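Local coordinates for protein GCN5-related N-acetyltransferase (Brucella abortus, PDB 7N1L) that probably transfers an acyl group, such as acetyl from acetyl-CoA, to an amine acceptor, at residues 93-107 / 134-146. Numbering follows the deposited sequence.
Sequences DLPEPVTGLRAGQVD and ERSWSKLVLNAPR
Trp137 reaches across strand 101-107, its parallel neighbour in the GNAT fold, to Asp93 on strand 84-96; its own strand, 137-144, ends the sheet within the chain. The indole lies with one face over the backbone at Gly104, a position without a side chain, and Gly104 CA stands 3.8 Å from the centroid of the six-membered ring of Trp137, a CH-pi contact. With CG beside its own backbone N (chi1 -75°), Trp137 sends NE1 to Asp93 OD1 in a nearly straight bond of 3.1 Å. Arg102 NE reaches Asp93 OD1 from the opposite face of the carboxylate at 2.8 Å. Asp93 OD2 takes Arg135 NH1 in the guanidinium plane at 3.1 Å; Glu134 holds Arg135 NE, and Glu75 also pairs with NH1. Arg102 pairs with Trp137 but Gly104 with Leu140, a beta bulge whose extra residue lies at Ser138-Lys139. Beyond it, Gly104 N binds Lys139 O, Val141 N Gly104 O, Val106 N Val141 O and Asn143 N Val106 O. Val106 and Leu142 lie side by side against Tyr155 of helix 150-158. Lys139, Leu140 and Leu142 to Ala144 pair antiparallel with a strand of the second subunit, continuing the sheet, and Asn143 OD1 bonds Ser166 of that subunit. Asn143 ND2 donates to Asp107 OD1 at 2.9 Å, nearly along the C-O axis.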
# COMPACT_ATOMS: atom_id res chain seq x y z
N ASP A 93 5.44 2.86 5.38
CA ASP A 93 5.74 4.29 5.27
C ASP A 93 6.00 4.53 3.77
O ASP A 93 7.08 4.22 3.27
CB ASP A 93 6.94 4.68 6.13
CG ASP A 93 7.22 6.19 6.12
OD1 ASP A 93 6.73 6.89 5.21
OD2 ASP A 93 7.98 6.69 6.98
N LEU A 94 5.01 5.04 3.08
CA LEU A 94 5.01 5.09 1.62
C LEU A 94 5.08 6.51 1.09
O LEU A 94 4.59 7.45 1.73
CB LEU A 94 3.77 4.41 1.03
CG LEU A 94 3.65 2.92 1.25
CD1 LEU A 94 2.33 2.41 0.72
CD2 LEU A 94 4.81 2.18 0.59
N PRO A 95 5.66 6.72 -0.09
CA PRO A 95 5.60 8.06 -0.69
C PRO A 95 4.16 8.37 -1.07
O PRO A 95 3.37 7.48 -1.35
CB PRO A 95 6.51 7.94 -1.92
CG PRO A 95 6.50 6.50 -2.27
CD PRO A 95 6.42 5.78 -0.93
N GLU A 96 3.82 9.66 -0.98
CA GLU A 96 2.50 10.18 -1.35
C GLU A 96 2.69 11.15 -2.51
O GLU A 96 3.00 12.33 -2.30
CB GLU A 96 1.83 10.86 -0.15
CG GLU A 96 0.32 10.85 -0.21
CD GLU A 96 -0.20 11.60 -1.43
OE1 GLU A 96 -0.17 12.85 -1.40
OE2 GLU A 96 -0.63 10.93 -2.42
N PRO A 97 2.54 10.69 -3.75
CA PRO A 97 2.93 11.52 -4.90
C PRO A 97 2.12 12.80 -5.07
O PRO A 97 2.63 13.77 -5.64
CB PRO A 97 2.72 10.58 -6.10
CG PRO A 97 2.75 9.22 -5.53
CD PRO A 97 2.12 9.34 -4.18
N VAL A 98 0.87 12.84 -4.62
CA VAL A 98 0.05 14.01 -4.87
C VAL A 98 0.56 15.21 -4.09
O VAL A 98 0.79 16.29 -4.65
CB VAL A 98 -1.43 13.68 -4.58
CG1 VAL A 98 -2.26 14.94 -4.40
CG2 VAL A 98 -2.00 12.80 -5.71
N THR A 99 0.77 15.05 -2.78
CA THR A 99 1.27 16.13 -1.94
C THR A 99 2.78 16.21 -1.90
O THR A 99 3.32 17.22 -1.44
CB THR A 99 0.75 15.99 -0.51
OG1 THR A 99 1.26 14.77 0.04
CG2 THR A 99 -0.77 15.97 -0.48
N GLY A 100 3.49 15.18 -2.36
CA GLY A 100 4.92 15.21 -2.26
C GLY A 100 5.46 14.91 -0.89
O GLY A 100 6.65 15.12 -0.66
N LEU A 101 4.61 14.51 0.04
CA LEU A 101 4.99 14.06 1.38
C LEU A 101 4.87 12.54 1.42
O LEU A 101 4.93 11.87 0.38
CB LEU A 101 4.12 14.77 2.44
CG LEU A 101 4.17 16.30 2.43
CD1 LEU A 101 3.05 16.87 3.27
CD2 LEU A 101 5.51 16.79 2.93
N ARG A 102 4.73 11.97 2.59
CA ARG A 102 4.55 10.53 2.71
C ARG A 102 3.20 10.24 3.34
O ARG A 102 2.48 11.15 3.75
CB ARG A 102 5.72 9.90 3.50
CG ARG A 102 7.11 10.11 2.80
CD ARG A 102 8.27 9.25 3.35
NE ARG A 102 8.16 7.84 3.02
CZ ARG A 102 8.68 7.26 1.93
NH1 ARG A 102 9.34 7.96 1.03
NH2 ARG A 102 8.55 5.94 1.77
N ALA A 103 2.84 8.96 3.38
CA ALA A 103 1.63 8.51 4.04
C ALA A 103 1.88 7.13 4.63
O ALA A 103 2.72 6.37 4.13
CB ALA A 103 0.44 8.46 3.07
N GLY A 104 1.18 6.82 5.73
CA GLY A 104 1.22 5.48 6.31
C GLY A 104 0.07 4.61 5.81
O GLY A 104 -1.03 5.09 5.57
N GLN A 105 0.31 3.31 5.69
CA GLN A 105 -0.72 2.41 5.20
C GLN A 105 -0.73 1.16 6.06
O GLN A 105 0.32 0.53 6.25
CB GLN A 105 -0.50 2.04 3.73
CG GLN A 105 -1.53 1.04 3.16
CD GLN A 105 -1.26 0.71 1.68
OE1 GLN A 105 -0.92 1.59 0.92
NE2 GLN A 105 -1.42 -0.56 1.30
N VAL A 106 -1.90 0.85 6.63
CA VAL A 106 -2.12 -0.32 7.48
C VAL A 106 -3.04 -1.28 6.74
O VAL A 106 -4.18 -0.94 6.42
CB VAL A 106 -2.76 0.07 8.82
CG1 VAL A 106 -3.12 -1.19 9.60
CG2 VAL A 106 -1.86 0.97 9.63
N ASP A 107 -2.57 -2.50 6.55
CA ASP A 107 -3.39 -3.56 5.97
C ASP A 107 -3.73 -4.65 6.97
O ASP A 107 -4.55 -5.52 6.66
CB ASP A 107 -2.67 -4.20 4.76
CG ASP A 107 -2.50 -3.22 3.58
OD1 ASP A 107 -3.19 -2.20 3.51
OD2 ASP A 107 -1.62 -3.46 2.73
N GLU A 134 6.75 12.93 12.82
CA GLU A 134 8.08 12.36 12.64
C GLU A 134 8.29 11.89 11.21
O GLU A 134 9.38 12.06 10.64
CB GLU A 134 8.28 11.22 13.65
CG GLU A 134 9.27 10.13 13.28
CD GLU A 134 9.29 8.95 14.27
OE1 GLU A 134 9.50 9.19 15.48
OE2 GLU A 134 9.16 7.77 13.86
N ARG A 135 7.25 11.33 10.59
CA ARG A 135 7.38 10.73 9.27
C ARG A 135 6.95 11.63 8.12
O ARG A 135 7.08 11.22 6.97
CB ARG A 135 6.58 9.42 9.21
CG ARG A 135 6.96 8.37 10.26
CD ARG A 135 8.42 7.86 10.11
NE ARG A 135 8.69 6.80 11.07
CZ ARG A 135 8.60 5.50 10.79
NH1 ARG A 135 8.34 5.07 9.55
NH2 ARG A 135 8.74 4.61 11.77
N SER A 136 6.48 12.86 8.40
CA SER A 136 5.86 13.74 7.38
C SER A 136 4.69 13.07 6.67
O SER A 136 4.58 13.09 5.45
CB SER A 136 6.87 14.26 6.35
OG SER A 136 7.77 15.16 6.94
N TRP A 137 3.83 12.44 7.45
CA TRP A 137 2.62 11.86 6.90
C TRP A 137 1.55 12.93 6.76
O TRP A 137 1.31 13.69 7.70
CB TRP A 137 2.09 10.74 7.79
CG TRP A 137 2.91 9.52 7.65
CD1 TRP A 137 3.88 9.28 6.71
CD2 TRP A 137 2.87 8.38 8.51
NE1 TRP A 137 4.44 8.04 6.92
CE2 TRP A 137 3.85 7.47 8.02
CE3 TRP A 137 2.13 8.04 9.65
CZ2 TRP A 137 4.07 6.22 8.62
CZ3 TRP A 137 2.35 6.80 10.25
CH2 TRP A 137 3.31 5.91 9.74
N SER A 138 0.97 13.01 5.57
CA SER A 138 -0.26 13.76 5.36
C SER A 138 -1.49 12.95 5.74
O SER A 138 -2.57 13.52 5.92
CB SER A 138 -0.38 14.22 3.90
OG SER A 138 -0.52 13.10 3.05
N LYS A 139 -1.38 11.62 5.80
CA LYS A 139 -2.51 10.79 6.15
C LYS A 139 -2.04 9.41 6.58
O LYS A 139 -0.91 8.99 6.33
CB LYS A 139 -3.50 10.65 4.98
CG LYS A 139 -2.91 10.10 3.68
CD LYS A 139 -3.99 10.14 2.59
CE LYS A 139 -3.50 9.60 1.26
NZ LYS A 139 -2.67 10.59 0.50
N LEU A 140 -2.97 8.68 7.19
CA LEU A 140 -2.82 7.27 7.50
C LEU A 140 -3.99 6.54 6.85
O LEU A 140 -5.15 6.86 7.13
CB LEU A 140 -2.81 7.05 9.01
CG LEU A 140 -2.80 5.63 9.52
CD1 LEU A 140 -1.64 4.91 8.91
CD2 LEU A 140 -2.70 5.65 11.09
N VAL A 141 -3.70 5.67 5.89
CA VAL A 141 -4.70 4.88 5.21
C VAL A 141 -4.86 3.56 5.96
O VAL A 141 -3.88 2.84 6.19
CB VAL A 141 -4.28 4.63 3.75
CG1 VAL A 141 -5.16 3.55 3.11
CG2 VAL A 141 -4.32 5.94 2.97
N LEU A 142 -6.11 3.20 6.26
CA LEU A 142 -6.40 1.97 6.98
C LEU A 142 -7.26 1.08 6.10
O LEU A 142 -8.40 1.45 5.79
CB LEU A 142 -7.12 2.24 8.31
CG LEU A 142 -6.52 3.28 9.27
CD1 LEU A 142 -7.50 3.60 10.39
CD2 LEU A 142 -5.20 2.79 9.84
N ASN A 143 -6.74 -0.09 5.75
CA ASN A 143 -7.46 -1.05 4.92
C ASN A 143 -7.90 -2.24 5.78
O ASN A 143 -7.08 -2.89 6.42
CB ASN A 143 -6.57 -1.51 3.76
CG ASN A 143 -6.28 -0.37 2.77
OD1 ASN A 143 -7.19 0.38 2.39
ND2 ASN A 143 -5.02 -0.21 2.39
N ALA A 144 -9.19 -2.53 5.78
CA ALA A 144 -9.73 -3.59 6.61
C ALA A 144 -10.15 -4.77 5.74
O ALA A 144 -11.03 -4.62 4.87
CB ALA A 144 -10.92 -3.10 7.43
N PRO A 145 -9.59 -5.96 5.96
CA PRO A 145 -10.06 -7.12 5.21
C PRO A 145 -11.51 -7.42 5.55
O PRO A 145 -12.03 -6.96 6.57
CB PRO A 145 -9.13 -8.25 5.69
CG PRO A 145 -8.79 -7.85 7.11
CD PRO A 145 -8.65 -6.34 7.04
N ARG A 146 -12.17 -8.17 4.67
CA ARG A 146 -13.55 -8.57 4.94
C ARG A 146 -13.60 -9.48 6.15
O ARG A 146 -14.51 -9.38 6.99
CB ARG A 146 -14.16 -9.26 3.73
CG ARG A 146 -15.67 -9.36 3.80
CD ARG A 146 -16.20 -10.39 2.83
NE ARG A 146 -15.56 -11.68 3.07
CZ ARG A 146 -16.11 -12.67 3.77
NH1 ARG A 146 -17.33 -12.56 4.28
NH2 ARG A 146 -15.42 -13.78 3.97
O HOH W 1 8.96 8.92 6.72